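Local coordinates for protein MmeI (Methylophilus methylotrophus, PDB 5HR4) that is a Type IIL restriction-modification enzyme that probably methylates adenine N6 in DNA using S-adenosylmethionine, and binds calcium, at residues A[213-217]-A[248-254]. Residues are numbered along the deposited sequence.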
# COMPACT_ATOMS: atom_id res chain seq x y z
N TYR A 213 -15.32 -40.25 -6.17
CA TYR A 213 -14.24 -41.11 -6.63
C TYR A 213 -13.22 -41.33 -5.51
O TYR A 213 -12.89 -42.47 -5.17
CB TYR A 213 -13.57 -40.52 -7.87
CG TYR A 213 -12.52 -41.44 -8.47
CD1 TYR A 213 -12.82 -42.27 -9.54
CD2 TYR A 213 -11.24 -41.48 -7.94
CE1 TYR A 213 -11.85 -43.12 -10.07
CE2 TYR A 213 -10.28 -42.32 -8.45
CZ TYR A 213 -10.58 -43.14 -9.51
OH TYR A 213 -9.60 -43.97 -10.01
N ILE A 214 -12.73 -40.23 -4.93
CA ILE A 214 -11.81 -40.32 -3.81
C ILE A 214 -12.39 -41.19 -2.69
O ILE A 214 -11.71 -42.05 -2.13
CB ILE A 214 -11.46 -38.90 -3.32
CG1 ILE A 214 -10.90 -38.08 -4.48
CG2 ILE A 214 -10.45 -38.94 -2.19
CD1 ILE A 214 -10.55 -36.67 -4.10
N GLU A 215 -13.67 -41.00 -2.37
CA GLU A 215 -14.25 -41.76 -1.27
C GLU A 215 -14.43 -43.24 -1.58
O GLU A 215 -14.49 -44.05 -0.65
CB GLU A 215 -15.59 -41.15 -0.85
CG GLU A 215 -15.48 -39.80 -0.16
CD GLU A 215 -16.84 -39.14 0.07
OE1 GLU A 215 -17.84 -39.66 -0.48
OE2 GLU A 215 -16.91 -38.11 0.79
N THR A 216 -14.52 -43.62 -2.85
CA THR A 216 -14.86 -45.00 -3.18
C THR A 216 -13.72 -45.78 -3.82
O THR A 216 -13.59 -46.99 -3.59
CB THR A 216 -16.09 -45.03 -4.11
OG1 THR A 216 -15.76 -44.42 -5.36
CG2 THR A 216 -17.26 -44.28 -3.49
N LYS A 217 -12.87 -45.12 -4.60
CA LYS A 217 -11.80 -45.81 -5.31
C LYS A 217 -10.43 -45.57 -4.69
O LYS A 217 -9.43 -45.98 -5.27
CB LYS A 217 -11.81 -45.39 -6.78
CG LYS A 217 -13.07 -45.82 -7.54
CD LYS A 217 -12.76 -46.48 -8.89
CE LYS A 217 -12.42 -47.96 -8.74
NZ LYS A 217 -12.54 -48.69 -10.04
N ASP A 248 -11.63 -47.36 -16.80
CA ASP A 248 -12.49 -47.48 -15.62
C ASP A 248 -13.72 -46.60 -15.76
O ASP A 248 -13.61 -45.41 -16.07
CB ASP A 248 -11.69 -47.07 -14.37
CG ASP A 248 -12.47 -47.27 -13.06
OD1 ASP A 248 -13.55 -46.67 -12.89
OD2 ASP A 248 -11.98 -48.01 -12.18
N GLU A 249 -14.90 -47.19 -15.55
CA GLU A 249 -16.13 -46.44 -15.74
C GLU A 249 -16.14 -45.17 -14.91
O GLU A 249 -16.49 -44.09 -15.39
CB GLU A 249 -17.34 -47.29 -15.40
CG GLU A 249 -17.77 -48.18 -16.54
CD GLU A 249 -18.71 -49.27 -16.08
OE1 GLU A 249 -19.15 -49.21 -14.91
OE2 GLU A 249 -18.98 -50.19 -16.89
N HIS A 250 -15.70 -45.27 -13.66
CA HIS A 250 -15.72 -44.11 -12.78
C HIS A 250 -14.80 -43.02 -13.31
O HIS A 250 -15.16 -41.83 -13.27
CB HIS A 250 -15.34 -44.54 -11.36
CG HIS A 250 -16.17 -45.67 -10.81
ND1 HIS A 250 -15.87 -46.32 -9.63
CD2 HIS A 250 -17.30 -46.27 -11.28
CE1 HIS A 250 -16.76 -47.26 -9.40
NE2 HIS A 250 -17.64 -47.25 -10.39
N LEU A 251 -13.63 -43.38 -13.85
CA LEU A 251 -12.75 -42.38 -14.44
C LEU A 251 -13.32 -41.84 -15.75
O LEU A 251 -13.20 -40.64 -16.03
CB LEU A 251 -11.35 -42.95 -14.67
CG LEU A 251 -10.45 -43.22 -13.46
CD1 LEU A 251 -9.31 -44.19 -13.83
CD2 LEU A 251 -9.90 -41.92 -12.88
N ALA A 252 -13.94 -42.71 -16.55
CA ALA A 252 -14.51 -42.27 -17.82
C ALA A 252 -15.63 -41.25 -17.65
O ALA A 252 -16.00 -40.58 -18.61
CB ALA A 252 -14.98 -43.50 -18.62
N ALA A 253 -16.18 -41.08 -16.44
CA ALA A 253 -17.22 -40.09 -16.25
C ALA A 253 -16.69 -38.66 -16.25
O ALA A 253 -17.50 -37.73 -16.27
CB ALA A 253 -17.97 -40.36 -14.95
N PHE A 254 -15.44 -38.46 -16.24
CA PHE A 254 -14.92 -37.10 -16.15
C PHE A 254 -14.74 -36.52 -17.54
O PHE A 254 -14.22 -37.19 -18.43
CB PHE A 254 -13.58 -37.06 -15.43
CG PHE A 254 -13.69 -37.26 -13.96
CD1 PHE A 254 -13.80 -36.18 -13.11
CD2 PHE A 254 -13.69 -38.53 -13.42
CE1 PHE A 254 -13.91 -36.36 -11.74
CE2 PHE A 254 -13.80 -38.72 -12.06
CZ PHE A 254 -13.92 -37.63 -11.22
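Residues 213-217 of helix 209-217 face a short, weakly bonded helical turn at 249-252; the nearest CA atoms across the segments, those of Tyr213 and His250, lie 7.0 Å apart. Tyr213 supplies the largest buried area, its ring reaching across so that CD1 is 3.8 Å from His250 CB, near the ring plane, and CE1 is 3.6 Å from Leu251 CD2. Its hydroxyl hydrogen-bonds to His228 of helix 225-235, tying a third element to the pair. Nearer the backbone, Tyr213 CB meets the Phe254 ring edge (CZ, 4.4 Å). Lys217 CD makes a tight van der Waals contact with His250 ND1 (3.2 Å), and Lys217 NZ forms a salt bridge with Asp248 OD2 at 2.3 Å, shorter than normal and probably reflecting coordinate error at 2.60 Å resolution. Asp248 is also the N-cap: its OD1 accepts weak hydrogen bonds from His250 N (2.7 Å, but 129°) and Leu251 N (150°, but 3.4 Å). Within the helicase spacer region, one carboxylate thus both caps a helix start and pairs with a lysine, joining a charged part to the apolar part round Tyr213.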